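Local coordinates for protein lactate dehydrogenase (Eimeria maxima, PDB 6CT6) that probably interconverts pyruvate and lactate with NADH as coenzyme, and is captured here with NADH and the pyruvate analogue oxamate bound, at residues N302-E305 and K306-Q310; S312-E315 and V316-M319. All coordinates share one frame; numbering follows the deposited sequence.

Contact 1. Residues N302-E305 and K306-Q310. With GLC (alpha-D-glucopyranose), chain E.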
loop_
_atom_site.group_PDB
_atom_site.type_symbol
_atom_site.label_atom_id
_atom_site.label_comp_id
_atom_site.label_asym_id
_atom_site.label_seq_id
_atom_site.Cartn_x
_atom_site.Cartn_y
_atom_site.Cartn_z
ATOM N N ASN B 302 -1.408 -38.549 -5.125
ATOM C CA ASN B 302 -1.641 -39.705 -5.974
ATOM C C ASN B 302 -0.669 -39.679 -7.154
ATOM O O ASN B 302 0.154 -38.771 -7.301
ATOM C CB ASN B 302 -3.100 -39.737 -6.431
ATOM C CG ASN B 302 -3.465 -38.569 -7.336
ATOM O OD1 ASN B 302 -2.599 -37.938 -7.939
ATOM N ND2 ASN B 302 -4.761 -38.284 -7.438
ATOM N N GLN B 303 -0.774 -40.687 -8.021
ATOM C CA GLN B 303 0.211 -40.852 -9.086
ATOM C C GLN B 303 0.152 -39.698 -10.082
ATOM O O GLN B 303 1.190 -39.150 -10.470
ATOM C CB GLN B 303 -0.004 -42.193 -9.786
ATOM C CG GLN B 303 -0.086 -43.372 -8.827
ATOM C CD GLN B 303 1.026 -43.362 -7.798
ATOM O OE1 GLN B 303 2.207 -43.307 -8.143
ATOM N NE2 GLN B 303 0.652 -43.401 -6.524
ATOM N N GLU B 304 -1.052 -39.313 -10.511
ATOM C CA GLU B 304 -1.171 -38.189 -11.436
ATOM C C GLU B 304 -0.544 -36.929 -10.853
ATOM O O GLU B 304 0.166 -36.196 -11.552
ATOM C CB GLU B 304 -2.638 -37.930 -11.784
ATOM C CG GLU B 304 -2.868 -36.597 -12.500
ATOM C CD GLU B 304 -4.308 -36.385 -12.919
ATOM O OE1 GLU B 304 -5.051 -37.381 -13.040
ATOM O OE2 GLU B 304 -4.696 -35.215 -13.123
ATOM N N GLU B 305 -0.805 -36.655 -9.574
ATOM C CA GLU B 305 -0.278 -35.445 -8.955
ATOM C C GLU B 305 1.241 -35.502 -8.840
ATOM O O GLU B 305 1.923 -34.496 -9.068
ATOM C CB GLU B 305 -0.933 -35.248 -7.588
ATOM C CG GLU B 305 -2.421 -34.916 -7.689
ATOM C CD GLU B 305 -3.187 -35.198 -6.409
ATOM O OE1 GLU B 305 -2.583 -35.705 -5.439
ATOM O OE2 GLU B 305 -4.404 -34.916 -6.377
ATOM N N LYS B 306 1.790 -36.671 -8.498
ATOM C CA LYS B 306 3.241 -36.836 -8.501
ATOM C C LYS B 306 3.822 -36.548 -9.881
ATOM O O LYS B 306 4.889 -35.936 -9.998
ATOM C CB LYS B 306 3.611 -38.250 -8.060
ATOM C CG LYS B 306 3.469 -38.509 -6.573
ATOM C CD LYS B 306 3.554 -39.995 -6.283
ATOM C CE LYS B 306 3.491 -40.283 -4.795
ATOM N NZ LYS B 306 2.779 -41.557 -4.515
ATOM N N LYS B 307 3.135 -36.989 -10.936
ATOM C CA LYS B 307 3.597 -36.715 -12.293
ATOM C C LYS B 307 3.638 -35.216 -12.554
ATOM O O LYS B 307 4.647 -34.679 -13.029
ATOM C CB LYS B 307 2.684 -37.415 -13.303
ATOM C CG LYS B 307 2.999 -37.127 -14.772
ATOM C CD LYS B 307 1.768 -37.331 -15.644
ATOM C CE LYS B 307 2.045 -37.002 -17.104
ATOM N NZ LYS B 307 2.962 -37.984 -17.743
ATOM N N LEU B 308 2.537 -34.522 -12.252
ATOM C CA LEU B 308 2.493 -33.078 -12.447
ATOM C C LEU B 308 3.567 -32.379 -11.624
ATOM O O LEU B 308 4.263 -31.489 -12.127
ATOM C CB LEU B 308 1.106 -32.553 -12.090
ATOM C CG LEU B 308 0.005 -33.004 -13.054
ATOM C CD1 LEU B 308 -1.381 -32.851 -12.442
ATOM C CD2 LEU B 308 0.096 -32.221 -14.354
ATOM N N LEU B 309 3.726 -32.776 -10.360
ATOM C CA LEU B 309 4.724 -32.132 -9.513
ATOM C C LEU B 309 6.134 -32.307 -10.065
ATOM O O LEU B 309 6.991 -31.442 -9.855
ATOM C CB LEU B 309 4.656 -32.682 -8.087
ATOM C CG LEU B 309 5.567 -31.967 -7.085
ATOM C CD1 LEU B 309 5.207 -30.491 -6.984
ATOM C CD2 LEU B 309 5.489 -32.621 -5.719
ATOM N N GLN B 310 6.402 -33.416 -10.758
ATOM C CA GLN B 310 7.734 -33.609 -11.318
ATOM C C GLN B 310 8.044 -32.540 -12.357
ATOM O O GLN B 310 9.208 -32.166 -12.538
ATOM C CB GLN B 310 7.862 -35.010 -11.919
ATOM C CG GLN B 310 9.303 -35.448 -12.190
ATOM C CD GLN B 310 10.166 -35.466 -10.939
ATOM O OE1 GLN B 310 11.303 -34.997 -10.955
ATOM N NE2 GLN B 310 9.632 -36.016 -9.852
HETATM C C1 GLC E . -5.308 -31.206 -13.658
HETATM C C2 GLC E . -5.814 -31.483 -12.199
HETATM C C3 GLC E . -7.333 -31.759 -12.191
HETATM C C4 GLC E . -7.972 -30.576 -12.867
HETATM C C5 GLC E . -7.606 -30.707 -14.331
HETATM C C6 GLC E . -8.421 -29.616 -15.050
HETATM O O1 GLC E . -5.010 -32.423 -14.283
HETATM O O2 GLC E . -5.162 -32.600 -11.657
HETATM O O3 GLC E . -7.790 -31.807 -10.869
HETATM O O4 GLC E . -9.368 -30.680 -12.758
HETATM O O5 GLC E . -6.223 -30.433 -14.474
HETATM O O6 GLC E . -8.171 -28.399 -14.401
#
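Carboxylate oxygen OE2 of Glu304 is gripped by two hydroxyls of the bound glucose: O1 and O2 each donate to it, and each lies 3.0 Å from OE2. Leu308, one turn further along the helix, sends its side chain out next to that of Glu304, with Leu308 CD1 4.0 Å from Glu304 CG. The same methyl, CD1 of Leu308, is 3.9 Å from O2 of the glucose (GLC), so it packs against both the acid's aliphatic stem and the sugar. The stem reaches outward because CG of Glu304 lies opposite the backbone N (chi1 168°) and the chain stays extended beyond it. Met195, Ile219, Asn220 and Tyr223 complete this sugar pocket.

Asn302 is the N-cap of helix 303-328, and with Glu305 it forms a capping box. OD1 of Asn302 accepts from the backbone N of Glu305 at 2.7 Å, with the donor almost in line with the side-chain C=O. In return, Asn302 N gives its hydrogen to OE1 of Glu305, 3.1 Å away, approaching from above the carboxylate plane. The other oxygen of Glu305, OE2, makes a salt bridge with Arg196, so this buried acid has both oxygens engaged and a positive partner that probably favours its charged form.

The regular i to i+4 bonds start from the carbonyl of Asn302 itself. The shortest of the four runs from Leu309 N to Glu305 O at 2.8 Å, while Leu309 packs its side chain on Leu192 and Tyr275. Lys306 keeps company with Gln303. Its aliphatic chain runs past the Asn302 carbonyl oxygen, with Lys306 CG 3.4 Å from Asn302 O, and its NZ forms a weak hydrogen bond with Leu301 O, just before the cap.

Contact 2. Residues S312-E315 and V316-M319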
loop_
_atom_site.group_PDB
_atom_site.type_symbol
_atom_site.label_atom_id
_atom_site.label_comp_id
_atom_site.label_asym_id
_atom_site.label_seq_id
_atom_site.Cartn_x
_atom_site.Cartn_y
_atom_site.Cartn_z
ATOM N N SER B 312 7.245 -29.410 -11.960
ATOM C CA SER B 312 7.796 -28.335 -11.142
ATOM C C SER B 312 9.235 -28.637 -10.746
ATOM O O SER B 312 10.118 -27.780 -10.870
ATOM C CB SER B 312 6.932 -28.120 -9.897
ATOM O OG SER B 312 5.811 -27.300 -10.181
ATOM N N ILE B 313 9.492 -29.858 -10.271
ATOM C CA ILE B 313 10.835 -30.212 -9.825
ATOM C C ILE B 313 11.824 -30.112 -10.981
ATOM O O ILE B 313 12.971 -29.686 -10.801
ATOM C CB ILE B 313 10.839 -31.617 -9.190
ATOM C CG1 ILE B 313 9.900 -31.651 -7.979
ATOM C CG2 ILE B 313 12.255 -32.004 -8.762
ATOM C CD1 ILE B 313 9.729 -33.025 -7.351
ATOM N N ASP B 314 11.401 -30.498 -12.188
ATOM C CA ASP B 314 12.296 -30.396 -13.336
ATOM C C ASP B 314 12.587 -28.939 -13.679
ATOM O O ASP B 314 13.720 -28.597 -14.038
ATOM C CB ASP B 314 11.702 -31.121 -14.544
ATOM C CG ASP B 314 11.636 -32.623 -14.349
ATOM O OD1 ASP B 314 12.376 -33.150 -13.489
ATOM O OD2 ASP B 314 10.850 -33.280 -15.060
ATOM N N GLU B 315 11.579 -28.069 -13.578
ATOM C CA GLU B 315 11.805 -26.652 -13.843
ATOM C C GLU B 315 12.865 -26.082 -12.907
ATOM O O GLU B 315 13.721 -25.297 -13.332
ATOM C CB GLU B 315 10.497 -25.869 -13.714
ATOM C CG GLU B 315 10.621 -24.396 -14.101
ATOM C CD GLU B 315 9.279 -23.692 -14.198
ATOM O OE1 GLU B 315 8.253 -24.376 -14.391
ATOM O OE2 GLU B 315 9.254 -22.449 -14.081
ATOM N N VAL B 316 12.833 -26.472 -11.631
ATOM C CA VAL B 316 13.841 -26.000 -10.683
ATOM C C VAL B 316 15.212 -26.557 -11.047
ATOM O O VAL B 316 16.213 -25.830 -11.054
ATOM C CB VAL B 316 13.444 -26.379 -9.243
ATOM C CG1 VAL B 316 14.555 -26.012 -8.256
ATOM C CG2 VAL B 316 12.144 -25.690 -8.854
ATOM N N LEU B 317 15.279 -27.855 -11.349
ATOM C CA LEU B 317 16.554 -28.467 -11.707
ATOM C C LEU B 317 17.124 -27.852 -12.978
ATOM O O LEU B 317 18.333 -27.617 -13.076
ATOM C CB LEU B 317 16.379 -29.974 -11.877
ATOM C CG LEU B 317 15.998 -30.750 -10.617
ATOM C CD1 LEU B 317 15.633 -32.177 -10.979
ATOM C CD2 LEU B 317 17.134 -30.723 -9.606
ATOM N N GLU B 318 16.269 -27.594 -13.968
ATOM C CA GLU B 318 16.723 -26.919 -15.179
ATOM C C GLU B 318 17.366 -25.579 -14.845
ATOM O O GLU B 318 18.368 -25.192 -15.458
ATOM C CB GLU B 318 15.548 -26.733 -16.142
ATOM C CG GLU B 318 15.953 -26.506 -17.592
ATOM C CD GLU B 318 14.798 -26.702 -18.557
ATOM O OE1 GLU B 318 13.652 -26.872 -18.089
ATOM O OE2 GLU B 318 15.036 -26.693 -19.783
ATOM N N MET B 319 16.810 -24.860 -13.865
ATOM C CA MET B 319 17.372 -23.568 -13.482
ATOM C C MET B 319 18.688 -23.734 -12.734
ATOM O O MET B 319 19.610 -22.926 -12.905
ATOM C CB MET B 319 16.368 -22.787 -12.632
ATOM C CG MET B 319 15.208 -22.191 -13.424
ATOM S SD MET B 319 14.166 -21.068 -12.460
ATOM C CE MET B 319 13.313 -22.205 -11.368
#
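Val316 N donates to Ser312 O at 3.1 Å, and the valine's CG2 leans on the same carbonyl, 3.5 Å from that oxygen. Methyl and amide thus share one acceptor carbonyl. Beyond it, the valine side chain is buried against Asp135 of helix 134-145 and His280. Ser312 OG, for its part, is hydrogen-bonded to Asn190 O and Val186 N, which ties this buried hydroxyl to the neighbouring loop.

Leu317 follows, and its side chain folds back along the helix. With chi1 at -65°, CG sits beside the residue's own backbone N and comes to 3.2 Å from Ile313 O, the oxygen that takes the Leu317 N-H. From there CD1 reaches CG2 of Ile313 at 4.0 Å. The two aliphatic chains run abreast and form the apolar pairing of this turn.

Glu318 contributes through its backbone: its N donates to Asp314 O at 2.7 Å, the shortest of the four i to i+4 bonds here. The corresponding bond at Met319 is slacker, from N to Glu315 O at 3.2 Å, with the donor tilted 31° from the carbonyl plane. The methionine curls back at its last torsion (chi3 -71°), so that CE comes to 3.7 Å from Glu315 O and the methyl passes over the carbonyl. The side chain also packs on Met101, Pro133 and, on helix 134-145, Val136. Glu315 stretches out toward the same side of the helix as Met319, and its OE1 accepts from ND2 of Asn190.

This is one amphipathic stretch of the long C-terminal helix of the lactate/malate dehydrogenase fold, with its buried side laid against helix 134-145 and the loops neighbouring the oxamate pocket, the bound oxamate being about 11 Å from the Glu315 side chain.

How the contacts relate
Following the chain from the N terminus, contact 1 comes first and contact 2 after it, in series along helix 303-328. Neither nests in the other, the two do not cross, and neither encloses a loop, since each joins successive turns of the helix. Their centres lie 14 Å apart on the same side of the chain's centre. Contact 1 holds the start of the helix, near strand 192-193 and the glucose. Both contacts belong to the alpha/beta C-terminal domain; contact 2 packs on helix 134-145, which belongs to the NAD-binding one. One continuous helix therefore runs from the sugar pocket past the loop around Val186 and Asn190 to the neighbourhood of the coenzyme.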